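Local structure of folylpolyglutamate synthase protein FOLC (2VOS) at residues 29-34 with 149-154. The protein probably catalyses ATP-dependent addition of L-glutamate to dihydropteroate and to tetrahydrofolate, building folylpolyglutamates with magnesium as cofactor. Sequence-based numbering, arbitrary orientation.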
loop_
_atom_site.group_PDB
_atom_site.type_symbol
_atom_site.label_atom_id
_atom_site.label_comp_id
_atom_site.label_asym_id
_atom_site.label_seq_id
_atom_site.Cartn_x
_atom_site.Cartn_y
_atom_site.Cartn_z
ATOM N N GLN A 29 12.239 -18.709 11.305
ATOM C CA GLN A 29 12.520 -19.949 10.592
ATOM C C GLN A 29 11.686 -20.024 9.299
ATOM O O GLN A 29 12.195 -20.348 8.215
ATOM C CB GLN A 29 12.089 -21.102 11.488
ATOM C CG GLN A 29 12.977 -22.289 11.592
ATOM C CD GLN A 29 12.683 -23.061 12.886
ATOM O OE1 GLN A 29 11.582 -23.580 13.086
ATOM N NE2 GLN A 29 13.659 -23.109 13.770
ATOM N N VAL A 30 10.381 -19.773 9.408
ATOM C CA VAL A 30 9.559 -19.794 8.200
ATOM C C VAL A 30 10.034 -18.817 7.142
ATOM O O VAL A 30 10.076 -19.170 5.935
ATOM C CB VAL A 30 8.069 -19.602 8.498
ATOM C CG1 VAL A 30 7.241 -19.367 7.140
ATOM C CG2 VAL A 30 7.550 -20.813 9.328
ATOM N N GLU A 31 10.378 -17.588 7.563
ATOM C CA GLU A 31 10.761 -16.532 6.591
ATOM C C GLU A 31 12.096 -16.904 5.894
ATOM O O GLU A 31 12.305 -16.607 4.682
ATOM C CB GLU A 31 10.948 -15.183 7.298
ATOM C CG GLU A 31 9.640 -14.566 7.688
ATOM C CD GLU A 31 8.806 -14.353 6.458
ATOM O OE1 GLU A 31 9.088 -13.404 5.722
ATOM O OE2 GLU A 31 7.876 -15.138 6.208
ATOM N N HIS A 32 13.003 -17.491 6.683
ATOM C CA HIS A 32 14.299 -17.977 6.144
ATOM C C HIS A 32 14.055 -18.969 4.984
ATOM O O HIS A 32 14.704 -18.880 3.946
ATOM C CB HIS A 32 15.150 -18.628 7.245
ATOM C CG HIS A 32 16.547 -18.980 6.804
ATOM N ND1 HIS A 32 17.430 -18.050 6.289
ATOM C CD2 HIS A 32 17.208 -20.164 6.796
ATOM C CE1 HIS A 32 18.572 -18.640 5.985
ATOM N NE2 HIS A 32 18.465 -19.924 6.282
ATOM N N LEU A 33 13.104 -19.895 5.151
ATOM C CA LEU A 33 12.758 -20.809 4.065
ATOM C C LEU A 33 12.151 -20.074 2.892
ATOM O O LEU A 33 12.538 -20.326 1.753
ATOM C CB LEU A 33 11.731 -21.881 4.482
ATOM C CG LEU A 33 12.203 -22.923 5.485
ATOM C CD1 LEU A 33 11.011 -23.858 5.749
ATOM C CD2 LEU A 33 13.416 -23.657 4.952
ATOM N N LEU A 34 11.139 -19.232 3.164
ATOM C CA LEU A 34 10.405 -18.565 2.100
ATOM C C LEU A 34 11.399 -17.703 1.321
ATOM O O LEU A 34 11.267 -17.584 0.108
ATOM C CB LEU A 34 9.233 -17.703 2.643
ATOM C CG LEU A 34 8.058 -18.478 3.248
ATOM C CD1 LEU A 34 7.012 -17.512 3.760
ATOM C CD2 LEU A 34 7.459 -19.271 2.120
HETATM N N MSE A 149 7.303 -22.720 -6.334
HETATM C CA MSE A 149 6.347 -21.633 -6.100
HETATM C C MSE A 149 7.129 -20.458 -5.553
HETATM O O MSE A 149 8.091 -20.667 -4.833
HETATM C CB MSE A 149 5.284 -22.057 -5.080
HETATM C CG MSE A 149 4.483 -23.256 -5.507
HETATM SE SE MSE A 149 2.814 -23.453 -4.493
HETATM C CE MSE A 149 1.922 -21.910 -5.304
ATOM N N SER A 150 6.730 -19.234 -5.869
ATOM C CA SER A 150 7.412 -18.058 -5.345
ATOM C C SER A 150 6.947 -17.785 -3.936
ATOM O O SER A 150 5.904 -18.294 -3.486
ATOM C CB SER A 150 7.089 -16.838 -6.174
ATOM O OG SER A 150 5.727 -16.475 -6.031
ATOM N N LYS A 151 7.711 -16.967 -3.235
ATOM C CA LYS A 151 7.310 -16.562 -1.909
ATOM C C LYS A 151 5.952 -15.830 -1.917
ATOM O O LYS A 151 5.099 -16.078 -1.059
ATOM C CB LYS A 151 8.390 -15.666 -1.324
ATOM C CG LYS A 151 7.928 -15.047 -0.040
ATOM C CD LYS A 151 9.072 -14.309 0.665
ATOM C CE LYS A 151 8.558 -13.936 2.120
ATOM N NZ LYS A 151 9.615 -13.119 2.912
ATOM N N PHE A 152 5.721 -14.938 -2.886
ATOM C CA PHE A 152 4.437 -14.288 -2.958
ATOM C C PHE A 152 3.274 -15.288 -3.170
ATOM O O PHE A 152 2.184 -15.175 -2.537
ATOM C CB PHE A 152 4.399 -13.137 -4.003
ATOM C CG PHE A 152 3.116 -12.305 -3.888
ATOM C CD1 PHE A 152 2.856 -11.577 -2.710
ATOM C CD2 PHE A 152 2.147 -12.318 -4.901
ATOM C CE1 PHE A 152 1.685 -10.825 -2.552
ATOM C CE2 PHE A 152 0.978 -11.584 -4.758
ATOM C CZ PHE A 152 0.725 -10.834 -3.584
ATOM N N GLU A 153 3.465 -16.269 -4.048
ATOM C CA GLU A 153 2.428 -17.292 -4.236
ATOM C C GLU A 153 2.081 -18.004 -2.915
ATOM O O GLU A 153 0.921 -18.170 -2.572
ATOM C CB GLU A 153 2.882 -18.290 -5.295
ATOM C CG GLU A 153 2.717 -17.722 -6.682
ATOM C CD GLU A 153 3.389 -18.593 -7.763
ATOM O OE1 GLU A 153 4.050 -19.592 -7.440
ATOM O OE2 GLU A 153 3.249 -18.274 -8.949
ATOM N N VAL A 154 3.093 -18.396 -2.167
ATOM C CA VAL A 154 2.877 -19.043 -0.890
ATOM C C VAL A 154 2.196 -18.104 0.129
ATOM O O VAL A 154 1.253 -18.533 0.815
ATOM C CB VAL A 154 4.191 -19.631 -0.330
ATOM C CG1 VAL A 154 3.920 -20.261 1.028
ATOM C CG2 VAL A 154 4.752 -20.684 -1.322
#
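Lys151 reaches from the first turn of helix 151-165 to Glu31 and Leu34, near the C-terminal end of helix 23-34. That turn opens with a capping box. Ser150 OG accepts from Glu153 N at 3.0 Å, and Ser150 N donates to Glu153 OE1 at 3.1 Å, from above the carboxylate plane. The Lys151 chain is extended, with CG anti to the backbone N (chi1 171°). Its methylenes therefore pass over Leu34 CB, with CD 3.9 Å from it, while Lys151 CB faces Leu34 O. Glu31 bends at chi2 (-59°), which turns its carboxylate toward Lys151 NZ; the two side chains cross at about a right angle. Glu31 OE2 is held by Tyr120 OH, and Lys151 NZ also forms a salt bridge with Asp35 OD1, so two acidic residues share the ammonium group. Farther along Leu34, its CD2 branch meets Val154 CG1 at 3.8 Å, the side chains crossing obliquely. Tyr120, on helix 117-140, also touches Leu34. The contact joins helix 23-34 to the start of helix 151-165 in the Mur ligase middle domain, away from the nucleotide and metal sites. Lys151 NZ meets Glu31 OE1 at 2.9 Å on its syn side, 34° out of the carboxylate plane.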